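Local coordinates for probable conserved lipoprotein LpqI (PDB 6GFV) that removes the terminal beta-1,4-linked N-acetylglucosamine from peptidoglycan fragments, a step in cell-wall recycling in Mycobacterium tuberculosis, at residues D80-G83 with G84-R88; V308-R311 with L312-A315. All coordinates share one frame; numbering follows the deposited sequence.

Contact 1 (D80-G83 with G84-R88); sequences DEEG and GRVSR
Glu82 and Gly83 both turn their backbone N-H groups to one carbonyl, that of Val86, and so make a classic beta bulge in a very tight hairpin. The stronger bond, Glu82 N to Val86 O at 2.9 Å, arrives almost in line with the C=O; the one from Gly83 N is weak. Val86 N returns a weak bond to Gly83 O, closing a type II' turn from Gly83 to Val86. Gly83 and Gly84 both have positive phi, and a beta carbon on Gly84 would collide with Gly83 O, so glycine suits these places.

Glu81 and Ser87 form a non-hydrogen-bonded pair, linked through their side chains. The glutamate chain bends at chi2 (-63°), curling its carboxylate back over the opposing strand, and Ser87 OG donates to Glu81 OE2 over 2.7 Å. Serine is short enough to bring its hydroxyl to the syn side of OE2, 17° out of the carboxylate plane. OE2 also takes the N-H of Leu89, while OE1 forms a salt bridge with Arg119.

On the other side of the hairpin Val86 lies against Glu82. With CG1 anti to its own N (chi1 -177°), Val86 brings CG1 to 3.7 Å from Glu82 OE2 and to 3.9 Å from Asp80 CB. The branched valine thus covers one flank of a carboxylate whose OE2 forms salt bridges with Lys180 and Arg150, which probably offset its charge. Both are probable substrate-binding residues, as are Asp80 and Arg88. Glu82 would therefore be a second-shell residue positioning these two cations.

The end of strand 76-83 and the short strand 86-87 form the hairpin; strand 76-83 runs parallel to 47-50 and 130-131 in the TIM-type barrel, and the Glu81-Ser87 side rests on helix 109-126.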
loop_
_atom_site.group_PDB
_atom_site.type_symbol
_atom_site.label_atom_id
_atom_site.label_comp_id
_atom_site.label_asym_id
_atom_site.label_seq_id
_atom_site.Cartn_x
_atom_site.Cartn_y
_atom_site.Cartn_z
ATOM N N ASP A 80 0.596 -6.579 -6.411
ATOM C CA ASP A 80 1.721 -5.872 -7.025
ATOM C C ASP A 80 1.686 -5.924 -8.542
ATOM O O ASP A 80 2.182 -6.876 -9.133
ATOM C CB ASP A 80 3.054 -6.467 -6.561
ATOM C CG ASP A 80 3.387 -6.130 -5.118
ATOM O OD1 ASP A 80 3.087 -5.012 -4.670
ATOM O OD2 ASP A 80 3.943 -7.000 -4.426
ATOM N N GLU A 81 1.139 -4.905 -9.186
ATOM C CA GLU A 81 1.081 -4.918 -10.643
ATOM C C GLU A 81 1.651 -3.652 -11.268
ATOM O O GLU A 81 0.919 -2.711 -11.576
ATOM C CB GLU A 81 -0.362 -5.126 -11.122
ATOM C CG GLU A 81 -0.616 -6.519 -11.676
ATOM C CD GLU A 81 0.213 -6.835 -12.916
ATOM O OE1 GLU A 81 0.642 -5.892 -13.615
ATOM O OE2 GLU A 81 0.438 -8.032 -13.197
ATOM N N GLU A 82 2.967 -3.646 -11.450
ATOM C CA GLU A 82 3.673 -2.508 -12.019
ATOM C C GLU A 82 3.893 -2.700 -13.515
ATOM O O GLU A 82 4.025 -1.726 -14.257
ATOM C CB GLU A 82 5.033 -2.300 -11.337
ATOM C CG GLU A 82 5.010 -2.316 -9.807
ATOM C CD GLU A 82 6.391 -2.271 -9.209
ATOM O OE1 GLU A 82 7.351 -1.924 -9.926
ATOM O OE2 GLU A 82 6.517 -2.611 -8.025
ATOM N N GLY A 83 3.940 -3.958 -13.941
ATOM C CA GLY A 83 4.415 -4.294 -15.272
ATOM C C GLY A 83 5.905 -4.636 -15.297
ATOM O O GLY A 83 6.626 -4.396 -14.321
ATOM N N GLY A 84 6.358 -5.212 -16.411
ATOM C CA GLY A 84 7.749 -5.615 -16.570
ATOM C C GLY A 84 8.170 -6.685 -15.586
ATOM O O GLY A 84 7.640 -7.787 -15.602
ATOM N N ARG A 85 9.110 -6.360 -14.704
ATOM C CA ARG A 85 9.644 -7.363 -13.778
ATOM C C ARG A 85 8.727 -7.645 -12.588
ATOM O O ARG A 85 8.862 -8.664 -11.932
ATOM C CB ARG A 85 11.031 -6.946 -13.273
ATOM C CG ARG A 85 12.170 -7.103 -14.310
ATOM C CD ARG A 85 13.560 -6.850 -13.687
ATOM N NE ARG A 85 13.660 -5.515 -13.123
ATOM C CZ ARG A 85 14.115 -5.245 -11.905
ATOM N NH1 ARG A 85 14.520 -6.227 -11.117
ATOM N NH2 ARG A 85 14.164 -3.990 -11.474
ATOM N N VAL A 86 7.794 -6.744 -12.307
ATOM C CA VAL A 86 6.862 -6.954 -11.199
ATOM C C VAL A 86 5.416 -6.989 -11.703
ATOM O O VAL A 86 4.697 -5.993 -11.668
ATOM C CB VAL A 86 7.015 -5.862 -10.108
ATOM C CG1 VAL A 86 6.099 -6.151 -8.946
ATOM C CG2 VAL A 86 8.454 -5.813 -9.630
ATOM N N SER A 87 4.988 -8.152 -12.175
ATOM C CA SER A 87 3.653 -8.246 -12.748
ATOM C C SER A 87 2.986 -9.561 -12.369
ATOM O O SER A 87 2.979 -10.499 -13.143
ATOM C CB SER A 87 3.730 -8.077 -14.265
ATOM O OG SER A 87 2.539 -8.493 -14.899
ATOM N N ARG A 88 2.434 -9.615 -11.159
ATOM C CA ARG A 88 1.819 -10.837 -10.625
ATOM C C ARG A 88 0.754 -11.467 -11.533
ATOM O O ARG A 88 0.650 -12.689 -11.625
ATOM C CB ARG A 88 1.197 -10.562 -9.256
ATOM C CG ARG A 88 0.673 -11.811 -8.573
ATOM C CD ARG A 88 1.821 -12.751 -8.267
ATOM N NE ARG A 88 1.428 -14.098 -7.861
ATOM C CZ ARG A 88 1.340 -15.130 -8.697
ATOM N NH1 ARG A 88 1.584 -14.963 -9.991
ATOM N NH2 ARG A 88 0.998 -16.325 -8.236
#

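Contact 2 (V308-R311 with L312-A315); sequences VLDR and LEQA
Arg311 runs forward past Gln314, while Leu312 lies back against Val308. The Arg311 chain leaves with CG anti to the backbone N (chi1 180°) and bends at chi2, passing Gln314 at about a right angle, with CD 3.6 Å from Gln314 OE1. The guanidinium and amide planes are only 22° apart, but the polar end of the arginine is held elsewhere, by salt bridges to Glu284 and Glu320. A long, flexible arginine suits this partly exposed place, since its CD can pass Gln314 OE1 while its charged end reaches those acidic partners.

Leu312 and Val308, one turn apart, point the same way, with CD1 4.0 Å from Val308 CG1. These branched apolar chains belong to the buried side, where Val308 meets helix 282-292 and Leu312 meets Leu22 of helix 18-23. Asp310 and Glu313 place like charges 4.4 Å apart (Asp310 OD1 to Glu313 OE1), a pairing that Arg19 probably makes tolerable by bridging both.

Leu312 N to Val308 O (2.9 Å) and Ala315 N to Arg311 O (3.0 Å) are i+4 to i backbone bonds of an alpha-helix; with Val308, Leu309, Leu312 and Ala315 buried and Asp310 and Gln314 exposed, it is amphipathic.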
loop_
_atom_site.group_PDB
_atom_site.type_symbol
_atom_site.label_atom_id
_atom_site.label_comp_id
_atom_site.label_asym_id
_atom_site.label_seq_id
_atom_site.Cartn_x
_atom_site.Cartn_y
_atom_site.Cartn_z
ATOM N N VAL A 308 -1.070 -11.177 16.397
ATOM C CA VAL A 308 -0.983 -9.749 16.124
ATOM C C VAL A 308 -2.146 -9.009 16.775
ATOM O O VAL A 308 -1.944 -7.981 17.416
ATOM C CB VAL A 308 -0.950 -9.470 14.605
ATOM C CG1 VAL A 308 -1.174 -7.995 14.304
ATOM C CG2 VAL A 308 0.361 -9.936 14.016
ATOM N N LEU A 309 -3.354 -9.549 16.622
ATOM C CA LEU A 309 -4.554 -8.955 17.198
ATOM C C LEU A 309 -4.547 -9.022 18.713
ATOM O O LEU A 309 -5.095 -8.155 19.373
ATOM C CB LEU A 309 -5.822 -9.638 16.680
ATOM C CG LEU A 309 -6.273 -9.437 15.237
ATOM C CD1 LEU A 309 -7.405 -10.404 14.897
ATOM C CD2 LEU A 309 -6.696 -7.993 14.992
ATOM N N ASP A 310 -3.964 -10.074 19.266
ATOM C CA ASP A 310 -3.829 -10.155 20.711
ATOM C C ASP A 310 -2.924 -9.040 21.212
ATOM O O ASP A 310 -3.280 -8.338 22.155
ATOM C CB ASP A 310 -3.287 -11.515 21.132
ATOM C CG ASP A 310 -4.361 -12.612 21.123
ATOM O OD1 ASP A 310 -5.566 -12.296 21.032
ATOM O OD2 ASP A 310 -3.996 -13.798 21.218
ATOM N N ARG A 311 -1.766 -8.874 20.572
ATOM C CA ARG A 311 -0.795 -7.842 20.951
ATOM C C ARG A 311 -1.360 -6.430 20.796
ATOM O O ARG A 311 -1.117 -5.556 21.635
ATOM C CB ARG A 311 0.480 -7.985 20.123
ATOM C CG ARG A 311 1.552 -6.951 20.430
ATOM C CD ARG A 311 2.119 -7.167 21.820
ATOM N NE ARG A 311 3.137 -6.187 22.176
ATOM C CZ ARG A 311 2.894 -5.048 22.825
ATOM N NH1 ARG A 311 1.666 -4.719 23.181
ATOM N NH2 ARG A 311 3.880 -4.225 23.108
ATOM N N LEU A 312 -2.117 -6.199 19.733
ATOM C CA LEU A 312 -2.745 -4.897 19.529
ATOM C C LEU A 312 -3.827 -4.599 20.566
ATOM O O LEU A 312 -3.991 -3.455 20.975
ATOM C CB LEU A 312 -3.335 -4.794 18.125
ATOM C CG LEU A 312 -2.334 -4.757 16.975
ATOM C CD1 LEU A 312 -3.056 -4.680 15.631
ATOM C CD2 LEU A 312 -1.369 -3.601 17.117
ATOM N N GLU A 313 -4.579 -5.611 20.981
ATOM C CA GLU A 313 -5.552 -5.400 22.039
ATOM C C GLU A 313 -4.835 -5.082 23.350
ATOM O O GLU A 313 -5.295 -4.247 24.121
ATOM C CB GLU A 313 -6.468 -6.617 22.201
ATOM C CG GLU A 313 -7.591 -6.674 21.180
ATOM C CD GLU A 313 -8.600 -7.768 21.473
ATOM O OE1 GLU A 313 -8.405 -8.914 21.022
ATOM O OE2 GLU A 313 -9.598 -7.480 22.163
ATOM N N GLN A 314 -3.700 -5.734 23.594
ATOM C CA GLN A 314 -2.868 -5.403 24.754
ATOM C C GLN A 314 -2.450 -3.939 24.739
ATOM O O GLN A 314 -2.539 -3.256 25.753
ATOM C CB GLN A 314 -1.618 -6.271 24.802
ATOM C CG GLN A 314 -1.871 -7.730 25.081
ATOM C CD GLN A 314 -0.621 -8.562 24.911
ATOM O OE1 GLN A 314 0.490 -8.035 24.897
ATOM N NE2 GLN A 314 -0.796 -9.873 24.787
ATOM N N ALA A 315 -1.997 -3.467 23.580
ATOM C CA ALA A 315 -1.534 -2.097 23.437
ATOM C C ALA A 315 -2.653 -1.104 23.739
ATOM O O ALA A 315 -2.414 -0.032 24.271
ATOM C CB ALA A 315 -0.981 -1.873 22.046
#

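How the contacts relate
Contact 1 and contact 2 lie on opposite sides of the centre of the chain, with their own centres 34 Å apart and their nearest atoms about 19 Å apart, so neither touches the other. Both fall within the glycoside hydrolase family 3 N-terminal domain, the first early in the chain and the second near its end. Contact 1 belongs to the probable substrate site, since two of its own residues, Asp80 and Arg88, are expected to bind substrate, whereas contact 2 holds no such residue and is remote from the catalytic and binding residues. Contact 2 lies within helix 305-317, whose side chains pack on helices 18-23 and 282-292.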